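Local coordinates for pectinesterase A (Erwinia chrysanthemi, PDB 2NTQ), which hydrolyses the methyl esters of pectin to release methanol, probably as the first step in the maceration and soft-rotting of plant tissue, at residues N202-L207 with A236-L241. Residues are numbered along the deposited sequence; the frame is centred on the assembly and turned at random.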
ATOM      1  N   ASN A 202     -15.779  -8.354  16.611  1.00 15.43           N
ATOM      2  CA  ASN A 202     -15.634  -7.096  15.884  1.00 14.41           C
ATOM      3  C   ASN A 202     -14.610  -7.237  14.758  1.00 13.25           C
ATOM      4  O   ASN A 202     -13.833  -8.191  14.738  1.00 12.98           O
ATOM      5  CB  ASN A 202     -15.247  -5.957  16.834  1.00 14.57           C
ATOM      6  CG  ASN A 202     -16.368  -5.590  17.795  1.00 15.88           C
ATOM      7  OD1 ASN A 202     -17.537  -5.903  17.551  1.00 16.86           O
ATOM      8  ND2 ASN A 202     -16.019  -4.925  18.891  1.00 16.24           N
ATOM      9  N   VAL A 203     -14.617  -6.289  13.825  1.00 11.72           N
ATOM     10  CA  VAL A 203     -13.755  -6.367  12.644  1.00 10.60           C
ATOM     11  C   VAL A 203     -12.311  -5.964  12.970  1.00  9.81           C
ATOM     12  O   VAL A 203     -12.072  -4.937  13.609  1.00  9.53           O
ATOM     13  CB  VAL A 203     -14.334  -5.533  11.470  1.00 10.57           C
ATOM     14  CG1 VAL A 203     -13.348  -5.445  10.302  1.00 10.49           C
ATOM     15  CG2 VAL A 203     -15.656  -6.140  11.005  1.00 11.14           C
ATOM     16  N   SER A 204     -11.360  -6.791  12.536  1.00  8.84           N
ATOM     17  CA  SER A 204      -9.937  -6.509  12.729  1.00  8.24           C
ATOM     18  C   SER A 204      -9.339  -5.605  11.649  1.00  7.78           C
ATOM     19  O   SER A 204      -8.415  -4.840  11.924  1.00  8.10           O
ATOM     20  CB  SER A 204      -9.137  -7.813  12.820  1.00  8.13           C
ATOM     21  OG  SER A 204      -9.269  -8.392  14.108  1.00  8.24           O
ATOM     22  N   GLY A 205      -9.846  -5.699  10.420  1.00  7.15           N
ATOM     23  CA  GLY A 205      -9.361  -4.812   9.360  1.00  6.29           C
ATOM     24  C   GLY A 205      -9.962  -5.013   7.989  1.00  5.87           C
ATOM     25  O   GLY A 205     -10.962  -5.722   7.826  1.00  5.57           O
ATOM     26  N   TYR A 206      -9.345  -4.355   7.010  1.00  5.76           N
ATOM     27  CA  TYR A 206      -9.793  -4.358   5.611  1.00  5.59           C
ATOM     28  C   TYR A 206      -8.552  -4.363   4.732  1.00  5.16           C
ATOM     29  O   TYR A 206      -7.673  -3.521   4.896  1.00  4.32           O
ATOM     30  CB  TYR A 206     -10.660  -3.117   5.308  1.00  6.08           C
ATOM     31  CG  TYR A 206     -11.671  -2.817   6.400  1.00  6.39           C
ATOM     32  CD1 TYR A 206     -11.328  -2.000   7.478  1.00  7.51           C
ATOM     33  CD2 TYR A 206     -12.946  -3.397   6.385  1.00  7.02           C
ATOM     34  CE1 TYR A 206     -12.233  -1.737   8.505  1.00  8.19           C
ATOM     35  CE2 TYR A 206     -13.869  -3.136   7.419  1.00  7.88           C
ATOM     36  CZ  TYR A 206     -13.492  -2.303   8.471  1.00  7.95           C
ATOM     37  OH  TYR A 206     -14.360  -2.024   9.506  1.00 10.27           O
ATOM     38  N   LEU A 207      -8.467  -5.321   3.812  1.00  5.01           N
ATOM     39  CA  LEU A 207      -7.316  -5.399   2.911  1.00  5.06           C
ATOM     40  C   LEU A 207      -7.181  -4.139   2.060  1.00  4.53           C
ATOM     41  O   LEU A 207      -6.084  -3.606   1.906  1.00  4.65           O
ATOM     42  CB  LEU A 207      -7.411  -6.623   1.999  1.00  5.22           C
ATOM     43  CG  LEU A 207      -6.865  -7.951   2.530  1.00  5.78           C
ATOM     44  CD1 LEU A 207      -7.655  -8.466   3.727  1.00  6.13           C
ATOM     45  CD2 LEU A 207      -6.864  -8.969   1.395  1.00  6.40           C
ATOM     46  N   ALA A 236     -11.522 -16.192  12.428  1.00  8.27           N
ATOM     47  CA  ALA A 236     -12.324 -16.401  11.240  1.00  8.53           C
ATOM     48  C   ALA A 236     -13.278 -15.222  11.082  1.00  8.32           C
ATOM     49  O   ALA A 236     -13.773 -14.683  12.079  1.00  8.44           O
ATOM     50  CB  ALA A 236     -13.104 -17.711  11.349  1.00  8.52           C
ATOM     51  N   LYS A 237     -13.503 -14.811   9.833  1.00  8.59           N
ATOM     52  CA  LYS A 237     -14.453 -13.738   9.484  1.00  9.00           C
ATOM     53  C   LYS A 237     -14.190 -12.419  10.221  1.00  8.46           C
ATOM     54  O   LYS A 237     -15.124 -11.776  10.717  1.00  8.61           O
ATOM     55  CB  LYS A 237     -15.903 -14.207   9.677  1.00  9.17           C
ATOM     56  CG  LYS A 237     -16.286 -15.336   8.741  1.00 10.54           C
ATOM     57  CD  LYS A 237     -17.727 -15.800   8.974  1.00 11.62           C
ATOM     58  CE  LYS A 237     -18.041 -17.041   8.147  1.00 15.04           C
ATOM     59  NZ  LYS A 237     -17.817 -16.831   6.689  1.00 18.00           N
ATOM     60  N   SER A 238     -12.915 -12.035  10.277  1.00  7.67           N
ATOM     61  CA  SER A 238     -12.476 -10.809  10.957  1.00  7.25           C
ATOM     62  C   SER A 238     -11.989  -9.710  10.001  1.00  6.86           C
ATOM     63  O   SER A 238     -11.780  -8.568  10.424  1.00  6.33           O
ATOM     64  CB  SER A 238     -11.367 -11.125  11.963  1.00  7.34           C
ATOM     65  OG  SER A 238     -10.254 -11.721  11.322  1.00  8.11           O
ATOM     66  N   TYR A 239     -11.799 -10.064   8.731  1.00  6.32           N
ATOM     67  CA  TYR A 239     -11.235  -9.140   7.738  1.00  6.12           C
ATOM     68  C   TYR A 239     -12.128  -8.956   6.514  1.00  6.05           C
ATOM     69  O   TYR A 239     -12.618  -9.932   5.936  1.00  6.06           O
ATOM     70  CB  TYR A 239      -9.838  -9.607   7.303  1.00  5.85           C
ATOM     71  CG  TYR A 239      -8.727  -8.976   8.112  1.00  5.32           C
ATOM     72  CD1 TYR A 239      -8.353  -9.505   9.351  1.00  5.75           C
ATOM     73  CD2 TYR A 239      -8.070  -7.835   7.653  1.00  5.32           C
ATOM     74  CE1 TYR A 239      -7.344  -8.916  10.106  1.00  5.26           C
ATOM     75  CE2 TYR A 239      -7.063  -7.241   8.394  1.00  5.26           C
ATOM     76  CZ  TYR A 239      -6.704  -7.788   9.620  1.00  6.14           C
ATOM     77  OH  TYR A 239      -5.713  -7.194  10.358  1.00  6.04           O
ATOM     78  N   GLY A 240     -12.342  -7.701   6.127  1.00  5.70           N
ATOM     79  CA  GLY A 240     -13.007  -7.407   4.867  1.00  5.54           C
ATOM     80  C   GLY A 240     -12.029  -7.325   3.708  1.00  5.38           C
ATOM     81  O   GLY A 240     -10.884  -6.893   3.875  1.00  5.77           O
ATOM     82  N   LEU A 241     -12.491  -7.724   2.524  1.00  5.25           N
ATOM     83  CA  LEU A 241     -11.709  -7.601   1.291  1.00  5.22           C
ATOM     84  C   LEU A 241     -11.513  -6.146   0.881  1.00  5.17           C
ATOM     85  O   LEU A 241     -10.508  -5.792   0.257  1.00  4.90           O
ATOM     86  CB  LEU A 241     -12.396  -8.354   0.154  1.00  5.41           C
ATOM     87  CG  LEU A 241     -12.430  -9.880   0.246  1.00  5.61           C
ATOM     88  CD1 LEU A 241     -13.303 -10.454  -0.858  1.00  6.27           C
ATOM     89  CD2 LEU A 241     -11.026 -10.473   0.181  1.00  5.82           C
TER
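Y239 reaches across its strand pair and lays its ring against the backbone of S204 and G205, where neighbouring coils of the parallel beta-helix run side by side in register. Strands 205-210 and 239-242 are the inner pair of a short parallel sheet between 178-179 and 276-278, and the ladder joins them at G205 with Y239 and Y206 with G240. G240 N-H bonds to G205 O at 3.0 Å, and G240 O in turn takes L207 N-H at 2.9 Å, nearly straight off the carbonyl. At the loop end S238 O receives S204 N-H in its carbonyl plane (2.8 Å), with a weak second bond from G205 N; V203 CG1, anti to the backbone N (chi1 172°), is the branch that rests on this oxygen.

From its CB, 4.1 Å from G205 O, the Y239 side chain runs along the sheet face to which G205 brings no side chain. CG and CD2 pass G205 C and O, Y239 CD2 lying 3.4 Å from G205 C. On the ring's other side CD1 faces S204 CB and Y239 CE1 touches S204 CB at 3.4 Å, while CE2 lies by G205 CA. G205 N sits over the ring centre, 3.7 Å above its plane, with CZ under it and near S204 C. The hydroxyl at the tip bonds to the carbonyl oxygen of R193, fixing the far end of the ring. L207 CD1 meets Y239 CD2 obliquely, the two side chains crossing at about a right angle.

On the other face Y206, which binds substrate, stands beside the nucleophile D175 and the substrate-binding R243. With no side chain on G240, the Y206 ring meets its bare CA obliquely, and Y206 CA approaches G240 O at 3.3 Å in a CA-H...O contact.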